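Long-range contact in glutaredoxin (Methanosarcina mazei, PDB 3NZN), which probably catalyses thiol-disulfide exchange through a CxxC cysteine pair, as glutaredoxins and NrdH-type redoxins do: residues 23-28 / 50-55. Sequence-based numbering, arbitrary orientation.
Sequences KVIMYG and DYVYVD. With SO4 (sulfate ion), chain F; SO4 (sulfate ion), chain D.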
ATOM      1  N   LYS A  23     -19.703 -10.427 -14.511  1.00 11.28           N
ATOM      2  CA  LYS A  23     -18.881  -9.971 -13.398  1.00 11.28           C
ATOM      3  C   LYS A  23     -18.083  -8.766 -13.900  1.00 10.73           C
ATOM      4  O   LYS A  23     -17.296  -8.876 -14.819  1.00 13.27           O
ATOM      5  CB  LYS A  23     -17.978 -11.076 -12.922  1.00 12.71           C
ATOM      6  CG  LYS A  23     -17.134 -10.610 -11.672  1.00 17.59           C
ATOM      7  CD  LYS A  23     -17.964 -10.230 -10.415  1.00 22.10           C
ATOM      8  CE  LYS A  23     -17.088  -9.963  -9.224  1.00 25.50           C
ATOM      9  NZ  LYS A  23     -17.860 -10.204  -8.023  1.00 31.64           N
ATOM     10  N   VAL A  24     -18.241  -7.644 -13.245  1.00  9.61           N
ATOM     11  CA  VAL A  24     -17.492  -6.451 -13.528  1.00 10.09           C
ATOM     12  C   VAL A  24     -17.048  -5.892 -12.153  1.00  9.15           C
ATOM     13  O   VAL A  24     -17.894  -5.598 -11.357  1.00 11.02           O
ATOM     14  CB  VAL A  24     -18.332  -5.406 -14.264  1.00  9.74           C
ATOM     15  CG1 VAL A  24     -17.624  -4.082 -14.555  1.00 11.62           C
ATOM     16  CG2 VAL A  24     -18.899  -6.005 -15.629  1.00 11.32           C
ATOM     17  N   ILE A  25     -15.722  -5.764 -11.973  1.00  9.96           N
ATOM     18  CA  ILE A  25     -15.198  -5.309 -10.667  1.00  9.99           C
ATOM     19  C   ILE A  25     -14.100  -4.266 -10.871  1.00  9.38           C
ATOM     20  O   ILE A  25     -13.220  -4.453 -11.589  1.00 10.16           O
ATOM     21  CB  ILE A  25     -14.770  -6.484  -9.787  1.00 11.28           C
ATOM     22  CG1 ILE A  25     -14.289  -5.970  -8.410  1.00 12.00           C
ATOM     23  CG2 ILE A  25     -13.733  -7.233 -10.415  1.00 14.46           C
ATOM     24  CD1 ILE A  25     -14.427  -7.007  -7.369  1.00 15.80           C
ATOM     25  N   MET A  26     -14.339  -3.131 -10.219  1.00  8.68           N
ATOM     26  CA  MET A  26     -13.320  -2.078 -10.201  1.00  8.85           C
ATOM     27  C   MET A  26     -12.573  -2.074  -8.839  1.00  8.81           C
ATOM     28  O   MET A  26     -13.161  -1.929  -7.848  1.00 10.20           O
ATOM     29  CB  MET A  26     -13.938  -0.679 -10.421  1.00 10.42           C
ATOM     30  CG  MET A  26     -12.862   0.468 -10.520  1.00 11.54           C
ATOM     31  SD  MET A  26     -13.450   2.192 -10.162  1.00 12.58           S
ATOM     32  CE  MET A  26     -15.127   1.742 -10.026  1.00 18.91           C
ATOM     33  N   TYR A  27     -11.268  -2.345  -8.933  1.00  8.44           N
ATOM     34  CA  TYR A  27     -10.367  -2.119  -7.782  1.00  8.96           C
ATOM     35  C   TYR A  27      -9.844  -0.686  -7.832  1.00  9.48           C
ATOM     36  O   TYR A  27      -9.302  -0.276  -8.753  1.00  9.68           O
ATOM     37  CB  TYR A  27      -9.229  -3.119  -7.778  1.00  9.93           C
ATOM     38  CG  TYR A  27      -9.737  -4.516  -7.532  1.00 11.46           C
ATOM     39  CD1 TYR A  27      -9.870  -5.012  -6.242  1.00 13.87           C
ATOM     40  CD2 TYR A  27     -10.040  -5.366  -8.581  1.00 13.08           C
ATOM     41  CE1 TYR A  27     -10.332  -6.307  -6.015  1.00 17.43           C
ATOM     42  CE2 TYR A  27     -10.512  -6.663  -8.339  1.00 14.86           C
ATOM     43  CZ  TYR A  27     -10.648  -7.103  -7.092  1.00 17.10           C
ATOM     44  OH  TYR A  27     -11.105  -8.401  -6.992  1.00 26.18           O
ATOM     45  N   GLY A  28     -10.067   0.008  -6.710  1.00  9.40           N
ATOM     46  CA  GLY A  28      -9.642   1.385  -6.634  1.00  9.48           C
ATOM     47  C   GLY A  28      -9.082   1.754  -5.250  1.00  9.34           C
ATOM     48  O   GLY A  28      -8.924   0.873  -4.395  1.00  9.97           O
ATOM     49  N   ASP A  50     -19.288  -4.262  -9.258  1.00  9.86           N
ATOM     50  CA  ASP A  50     -18.761  -4.125  -7.894  1.00  9.48           C
ATOM     51  C   ASP A  50     -17.555  -3.196  -7.942  1.00  9.46           C
ATOM     52  O   ASP A  50     -16.845  -3.110  -8.863  1.00  9.63           O
ATOM     53  CB  ASP A  50     -18.305  -5.489  -7.419  1.00 12.37           C
ATOM     54  CG  ASP A  50     -19.379  -6.481  -7.322  1.00 14.85           C
ATOM     55  OD1 ASP A  50     -20.549  -6.154  -7.371  1.00 15.60           O
ATOM     56  OD2 ASP A  50     -19.001  -7.627  -7.220  1.00 25.44           O
ATOM     57  N   TYR A  51     -17.308  -2.616  -6.737  1.00 10.65           N
ATOM     58  CA  TYR A  51     -16.061  -1.828  -6.532  1.00 10.88           C
ATOM     59  C   TYR A  51     -15.524  -2.147  -5.104  1.00 11.04           C
ATOM     60  O   TYR A  51     -16.245  -2.515  -4.229  1.00 11.72           O
ATOM     61  CB  TYR A  51     -16.237  -0.391  -6.802  1.00 12.30           C
ATOM     62  CG  TYR A  51     -17.145   0.337  -5.907  1.00 13.57           C
ATOM     63  CD1 TYR A  51     -16.635   0.986  -4.780  1.00 15.89           C
ATOM     64  CD2 TYR A  51     -18.530   0.286  -6.054  1.00 14.98           C
ATOM     65  CE1 TYR A  51     -17.452   1.631  -3.930  1.00 18.88           C
ATOM     66  CE2 TYR A  51     -19.370   0.953  -5.184  1.00 18.96           C
ATOM     67  CZ  TYR A  51     -18.803   1.613  -4.116  1.00 19.63           C
ATOM     68  OH  TYR A  51     -19.582   2.264  -3.220  1.00 24.24           O
ATOM     69  N   VAL A  52     -14.192  -2.012  -5.070  1.00  9.77           N
ATOM     70  CA  VAL A  52     -13.416  -2.289  -3.802  1.00  9.73           C
ATOM     71  C   VAL A  52     -12.420  -1.172  -3.680  1.00 10.72           C
ATOM     72  O   VAL A  52     -11.701  -0.825  -4.578  1.00 11.73           O
ATOM     73  CB  VAL A  52     -12.669  -3.622  -3.971  1.00 11.83           C
ATOM     74  CG1 VAL A  52     -11.781  -3.917  -2.734  1.00 12.80           C
ATOM     75  CG2 VAL A  52     -13.684  -4.774  -4.178  1.00 14.06           C
ATOM     76  N   TYR A  53     -12.376  -0.619  -2.397  1.00  9.70           N
ATOM     77  CA  TYR A  53     -11.357   0.353  -2.072  1.00  9.88           C
ATOM     78  C   TYR A  53     -10.213  -0.357  -1.319  1.00  9.32           C
ATOM     79  O   TYR A  53     -10.402  -0.721  -0.102  1.00 10.37           O
ATOM     80  CB  TYR A  53     -11.934   1.464  -1.215  1.00 10.68           C
ATOM     81  CG  TYR A  53     -12.912   2.359  -1.952  1.00 11.17           C
ATOM     82  CD1 TYR A  53     -12.691   2.746  -3.270  1.00 12.14           C
ATOM     83  CD2 TYR A  53     -14.037   2.825  -1.339  1.00 13.48           C
ATOM     84  CE1 TYR A  53     -13.595   3.560  -3.926  1.00 14.77           C
ATOM     85  CE2 TYR A  53     -14.971   3.655  -2.017  1.00 16.49           C
ATOM     86  CZ  TYR A  53     -14.721   3.986  -3.290  1.00 16.80           C
ATOM     87  OH  TYR A  53     -15.655   4.770  -3.977  1.00 22.07           O
ATOM     88  N   VAL A  54      -9.200  -0.678  -1.986  1.00  9.98           N
ATOM     89  CA  VAL A  54      -8.174  -1.582  -1.481  1.00 11.43           C
ATOM     90  C   VAL A  54      -7.474  -0.890  -0.201  1.00 11.69           C
ATOM     91  O   VAL A  54      -7.139  -1.695   0.724  1.00 13.34           O
ATOM     92  CB  VAL A  54      -7.132  -1.890  -2.524  1.00 12.37           C
ATOM     93  CG1 VAL A  54      -5.991  -2.684  -2.003  1.00 14.89           C
ATOM     94  CG2 VAL A  54      -7.766  -2.723  -3.713  1.00 12.91           C
ATOM     95  N   ASP A  55      -7.386   0.370  -0.189  1.00 12.54           N
ATOM     96  CA  ASP A  55      -6.753   1.018   0.970  1.00 13.57           C
ATOM     97  C   ASP A  55      -7.628   0.974   2.165  1.00 14.35           C
ATOM     98  O   ASP A  55      -7.122   1.295   3.276  1.00 18.95           O
ATOM     99  CB  ASP A  55      -6.483   2.441   0.655  1.00 14.55           C
ATOM    100  CG  ASP A  55      -7.720   3.230   0.342  1.00 12.81           C
ATOM    101  OD1 ASP A  55      -8.522   2.833  -0.543  1.00 12.86           O
ATOM    102  OD2 ASP A  55      -7.908   4.333   0.824  1.00 21.03           O
TER
HETATM  103  S   SO4 F 107     -22.979   2.722  -2.748  1.00 27.10           S
HETATM  104  O1  SO4 F 107     -23.927   1.670  -2.227  1.00 32.23           O
HETATM  105  O2  SO4 F 107     -23.750   3.701  -3.520  1.00 34.06           O
HETATM  106  O3  SO4 F 107     -22.330   3.371  -1.702  1.00 28.47           O
HETATM  107  O4  SO4 F 107     -22.112   1.914  -3.667  1.00 32.99           O
HETATM  108  S   SO4 D 105     -19.256 -13.823 -16.702  1.00 20.51           S
HETATM  109  O1  SO4 D 105     -19.037 -14.983 -15.859  1.00 27.35           O
HETATM  110  O2  SO4 D 105     -20.757 -13.702 -16.856  1.00 30.92           O
HETATM  111  O3  SO4 D 105     -18.651 -12.831 -15.723  1.00 28.80           O
HETATM  112  O4  SO4 D 105     -18.485 -14.043 -18.018  1.00 30.48           O
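Strands 24-28 and 50-53 run parallel, their axes 4.6 Å apart at closest approach and inclined by 17°. Five backbone hydrogen bonds pass from one segment to the other: Asp50 N to Val24 O, Met26 N to Asp50 O, Val52 N to Met26 O, Gly28 N to Val52 O and Val54 N to Gly28 O. The straightest at hydrogen is the first, at 174°, with 2.9 Å between Asp50 N and Val24 O. The last carries the ladder into the 3-10 turn that begins at Val54. Between these bonds, CA-H groups of Ile25, Tyr51 and Tyr53 touch carbonyl oxygens of the facing segment.

Ile25, Tyr27, Asp50 and Val52 share one face of the sheet. Lys23, bent at chi2 (62°), reaches across to Asp50, and its NZ meets OD2 of Asp50 at 2.9 Å, nearly along the C-O axis, in a salt bridge. An alanine in place of Asp50 would remove that carboxylate and is likely to leave the lysine end less well fixed beside the strand, though the backbone bonds need not change. Further along, Ile25 CD1 packs on Val52 CG2 at 4.0 Å. The Tyr27 side chain lies alongside Val52, CD1 being 3.9 Å from Val52 CB, while Val54 CG2 comes to the ring edge; helix 59-72 packs against this tyrosine.

On the other face, Met26 CE rests 4.0 Å from Tyr51 CB, and helix 33-45 touches both side chains. Tyr51 donates its OH to sulfate O4 of chain F, 2.6 Å away, and CD1 of its ring lies over a face of Tyr53.

Helix 33-45 links the two strands in a beta-alpha-beta unit of the thioredoxin-like fold, and the disulfide-forming pair Cys32 and Cys35 follows strand 24-28 at the start of that helix.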